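PDB 5XS9: TetR family transcriptional regulator from Mycobacterium smegmatis, which probably binds operator DNA as a dimeric TetR-type regulator, BioQ, and so controls the transcription of biotin metabolism genes. Local coordinates for residues A[115-118]-A[119-122]; A[128-131]-A[132-136]. All coordinates share one frame; numbering follows the deposited sequence.

Contact 1: A[115-118]-A[119-122]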
loop_
_atom_site.group_PDB
_atom_site.type_symbol
_atom_site.label_atom_id
_atom_site.label_comp_id
_atom_site.label_asym_id
_atom_site.label_seq_id
_atom_site.Cartn_x
_atom_site.Cartn_y
_atom_site.Cartn_z
ATOM N N LEU A 115 -6.181 16.825 6.217
ATOM C CA LEU A 115 -7.351 16.035 5.942
ATOM C C LEU A 115 -8.313 15.907 7.168
ATOM O O LEU A 115 -9.514 15.836 6.993
ATOM C CB LEU A 115 -6.964 14.637 5.484
ATOM C CG LEU A 115 -6.299 14.541 4.103
ATOM C CD1 LEU A 115 -5.738 13.141 3.995
ATOM C CD2 LEU A 115 -7.244 14.927 2.978
ATOM N N GLY A 116 -7.762 15.834 8.372
ATOM C CA GLY A 116 -8.550 15.859 9.585
ATOM C C GLY A 116 -9.420 17.070 9.709
ATOM O O GLY A 116 -10.542 16.950 10.118
ATOM N N ARG A 117 -8.965 18.238 9.257
ATOM C CA ARG A 117 -9.865 19.402 9.210
ATOM C C ARG A 117 -11.091 19.284 8.283
ATOM O O ARG A 117 -12.192 19.765 8.584
ATOM C CB ARG A 117 -9.061 20.652 8.898
ATOM C CG ARG A 117 -8.057 20.955 10.048
ATOM C CD ARG A 117 -7.367 22.327 9.891
ATOM N NE ARG A 117 -6.105 22.196 9.144
ATOM C CZ ARG A 117 -4.889 22.042 9.682
ATOM N NH1 ARG A 117 -4.722 22.044 11.012
ATOM N NH2 ARG A 117 -3.817 21.885 8.882
ATOM N N ALA A 118 -10.930 18.574 7.164
ATOM C CA ALA A 118 -12.039 18.355 6.276
ATOM C C ALA A 118 -12.956 17.338 6.944
ATOM O O ALA A 118 -14.176 17.454 6.896
ATOM C CB ALA A 118 -11.511 17.811 4.913
ATOM N N ALA A 119 -12.393 16.323 7.565
ATOM C CA ALA A 119 -13.249 15.287 8.238
ATOM C C ALA A 119 -14.129 15.930 9.313
ATOM O O ALA A 119 -15.296 15.610 9.472
ATOM C CB ALA A 119 -12.408 14.185 8.832
ATOM N N ARG A 120 -13.574 16.898 10.001
ATOM C CA ARG A 120 -14.292 17.580 11.090
ATOM C C ARG A 120 -15.452 18.429 10.536
ATOM O O ARG A 120 -16.578 18.379 11.051
ATOM C CB ARG A 120 -13.229 18.343 11.925
ATOM C CG ARG A 120 -13.726 18.989 13.176
ATOM C CD ARG A 120 -12.688 19.954 13.773
ATOM N NE ARG A 120 -11.790 19.183 14.604
ATOM C CZ ARG A 120 -10.539 18.805 14.305
ATOM N NH1 ARG A 120 -9.931 19.156 13.170
ATOM N NH2 ARG A 120 -9.886 18.033 15.179
ATOM N N ALA A 121 -15.256 19.079 9.372
ATOM C CA ALA A 121 -16.350 19.772 8.721
ATOM C C ALA A 121 -17.451 18.837 8.277
ATOM O O ALA A 121 -18.633 19.187 8.203
ATOM C CB ALA A 121 -15.833 20.622 7.531
ATOM N N ALA A 122 -17.047 17.638 7.867
ATOM C CA ALA A 122 -17.993 16.641 7.436
ATOM C C ALA A 122 -18.847 16.095 8.588
ATOM O O ALA A 122 -19.936 15.504 8.370
ATOM C CB ALA A 122 -17.236 15.485 6.790
#

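Contact 2: A[128-131]-A[132-136]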
loop_
_atom_site.group_PDB
_atom_site.type_symbol
_atom_site.label_atom_id
_atom_site.label_comp_id
_atom_site.label_asym_id
_atom_site.label_seq_id
_atom_site.Cartn_x
_atom_site.Cartn_y
_atom_site.Cartn_z
ATOM N N ASP A 128 -12.374 10.764 16.328
ATOM C CA ASP A 128 -12.236 9.889 15.210
ATOM C C ASP A 128 -11.630 10.610 13.996
ATOM O O ASP A 128 -11.437 9.999 12.953
ATOM C CB ASP A 128 -13.632 9.404 14.805
ATOM C CG ASP A 128 -14.305 8.477 15.817
ATOM O OD1 ASP A 128 -13.622 7.690 16.515
ATOM O OD2 ASP A 128 -15.573 8.494 15.809
ATOM N N VAL A 129 -11.326 11.889 14.103
ATOM C CA VAL A 129 -10.821 12.650 12.961
ATOM C C VAL A 129 -9.515 12.078 12.404
ATOM O O VAL A 129 -9.349 12.018 11.186
ATOM C CB VAL A 129 -10.717 14.124 13.357
ATOM C CG1 VAL A 129 -9.647 14.877 12.618
ATOM C CG2 VAL A 129 -12.113 14.783 13.196
ATOM N N ASP A 130 -8.607 11.689 13.297
ATOM C CA ASP A 130 -7.324 11.142 12.921
ATOM C C ASP A 130 -7.469 9.790 12.210
ATOM O O ASP A 130 -6.761 9.601 11.243
ATOM C CB ASP A 130 -6.357 11.000 14.130
ATOM C CG ASP A 130 -5.737 12.351 14.576
ATOM O OD1 ASP A 130 -5.814 13.409 13.844
ATOM O OD2 ASP A 130 -5.152 12.331 15.696
ATOM N N ALA A 131 -8.319 8.881 12.710
ATOM C CA ALA A 131 -8.640 7.633 12.040
ATOM C C ALA A 131 -9.254 7.893 10.616
ATOM O O ALA A 131 -8.952 7.157 9.693
ATOM C CB ALA A 131 -9.525 6.764 12.872
ATOM N N ALA A 132 -10.127 8.896 10.509
ATOM C CA ALA A 132 -10.742 9.280 9.231
ATOM C C ALA A 132 -9.703 9.735 8.246
ATOM O O ALA A 132 -9.687 9.257 7.108
ATOM C CB ALA A 132 -11.798 10.336 9.418
ATOM N N ALA A 133 -8.779 10.575 8.699
ATOM C CA ALA A 133 -7.734 11.104 7.858
ATOM C C ALA A 133 -6.771 10.014 7.432
ATOM O O ALA A 133 -6.470 9.921 6.233
ATOM C CB ALA A 133 -7.004 12.265 8.513
ATOM N N ARG A 134 -6.371 9.138 8.357
ATOM C CA ARG A 134 -5.522 8.031 8.020
ATOM C C ARG A 134 -6.185 7.067 7.023
ATOM O O ARG A 134 -5.515 6.502 6.156
ATOM C CB ARG A 134 -5.094 7.250 9.276
ATOM C CG ARG A 134 -3.978 7.990 10.034
ATOM C CD ARG A 134 -3.345 7.160 11.128
ATOM N NE ARG A 134 -4.310 6.797 12.114
ATOM C CZ ARG A 134 -4.529 7.445 13.277
ATOM N NH1 ARG A 134 -3.854 8.542 13.628
ATOM N NH2 ARG A 134 -5.467 6.980 14.095
ATOM N N THR A 135 -7.497 6.881 7.158
ATOM C CA THR A 135 -8.261 6.042 6.267
ATOM C C THR A 135 -8.093 6.514 4.792
ATOM O O THR A 135 -7.806 5.706 3.880
ATOM C CB THR A 135 -9.728 5.996 6.682
ATOM O OG1 THR A 135 -9.881 5.299 7.983
ATOM C CG2 THR A 135 -10.532 5.225 5.619
ATOM N N VAL A 136 -8.242 7.805 4.593
ATOM C CA VAL A 136 -8.019 8.403 3.277
ATOM C C VAL A 136 -6.594 8.194 2.835
ATOM O O VAL A 136 -6.366 7.748 1.690
ATOM C CB VAL A 136 -8.385 9.883 3.302
ATOM C CG1 VAL A 136 -8.081 10.606 1.949
ATOM C CG2 VAL A 136 -9.865 10.070 3.721
HETATM O O HOH W 1 -3.907 9.900 16.481
#

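Contact 1: A[115-118]-A[119-122]
Arg117 and Arg120 lie one turn apart on the outer side of helix 106-122 and touch only lightly: CG of Arg117 approaches NH1 of Arg120 at 4.1 Å, aliphatic chain against guanidinium corner. The two side chains run at a slant to each other, and their guanidinium planes differ by 32° without stacking. Arg120 starts with CG anti to its backbone N (chi1 -174°) and bends at chi3, which brings NH1 back alongside the preceding turn, 4.0 Å from CA of Arg117 and 3.8 Å from O of Gly116. Both charged ends are directed elsewhere, Arg117 NH1 to a salt bridge with Glu113 and Arg120 NE to one with Asp126; the two stay apart, with Arg117 NE 6.3 Å from Arg120 NH1. Ala118 and Ala119 face inward, Ala118 on Gln74 and Ile75 of helix 71-87 and Ala119 on Ala132 of helix 129-155. Four successive i to i+4 backbone bonds, beginning with Ala119 N to Leu115 O (3.0 Å), join the turns. This is the pattern of an amphipathic alpha-helix, with Leu115, Ala118 and Ala119 packed inward and the arginines outward, in the all-helical C-terminal domain of a TetR-family regulator.

Contact 2: A[128-131]-A[132-136]
The guanidinium of Arg134 lies flat against the preceding turn, one face turned to the backbone of Asp130 and Ala131. Asp130 O sits over the centre of the group, 3.7 Å above its plane, while Ala131 N is displaced toward the rim of the same face. At the edge, in plane, is a water that accepts from Arg134 NH1 at 3.2 Å and donates to Asp130 OD2 at 2.8 Å. The carboxylate and the guanidinium are therefore bridged by water and make no direct salt bridge, OD2 of Asp130 standing 4.5 Å from NH1 of Arg134. The closer approach is made by the aspartate's methylene, with CB of Asp130 3.5 Å from NH1 of Arg134. A bend at chi3 (-61°) folds the arginine back along the helix and sets its plane over the peptide, while NH2 is hydrogen-bonded to Gln173 of the second subunit.

On another side of the helix, Thr135 turns its hydroxyl back to the chain. OG1 lies anti to its own carbonyl carbon (chi1 -67°) and donates to Ala131 O at 2.7 Å, the same oxygen that takes Thr135 N at 2.9 Å. The two donors arrive from opposite faces of the carbonyl plane. Ala132 and Thr135 also pack on the second subunit, against Phe176 and Gly177 respectively.

The chemistry implies two ways of settling polar groups at a subunit interface. Thr135 satisfies its hydroxyl proton within its own helix and can lie buried there, whereas Arg134 is hydrogen-bonded to a water and to Gln173 of the second subunit, while Asp130 O, over its face, may add a weak electrostatic attraction.

Contacts 1 and 2 lie on consecutive helices of the C-terminal domain, 106-122 and 129-155, with centres about 9 Å apart. They meet directly through alanines, a glycine, a leucine and a valine: CB of Ala119 is 3.9 Å from CB of Ala132, CB of Leu115 is 3.8 Å from CB of Ala133, and O of Gly116 is 3.4 Å from CG1 of Val129. The small size of Gly116 and the alanines is consistent with the close approach of the two helices here. Their other surroundings differ. Segments 115-122 also pack on helix 71-87 and meet no other chain of the assembly, whereas 128-136 reaches the second subunit, so contact 2 links this inner packing to the dimer interface.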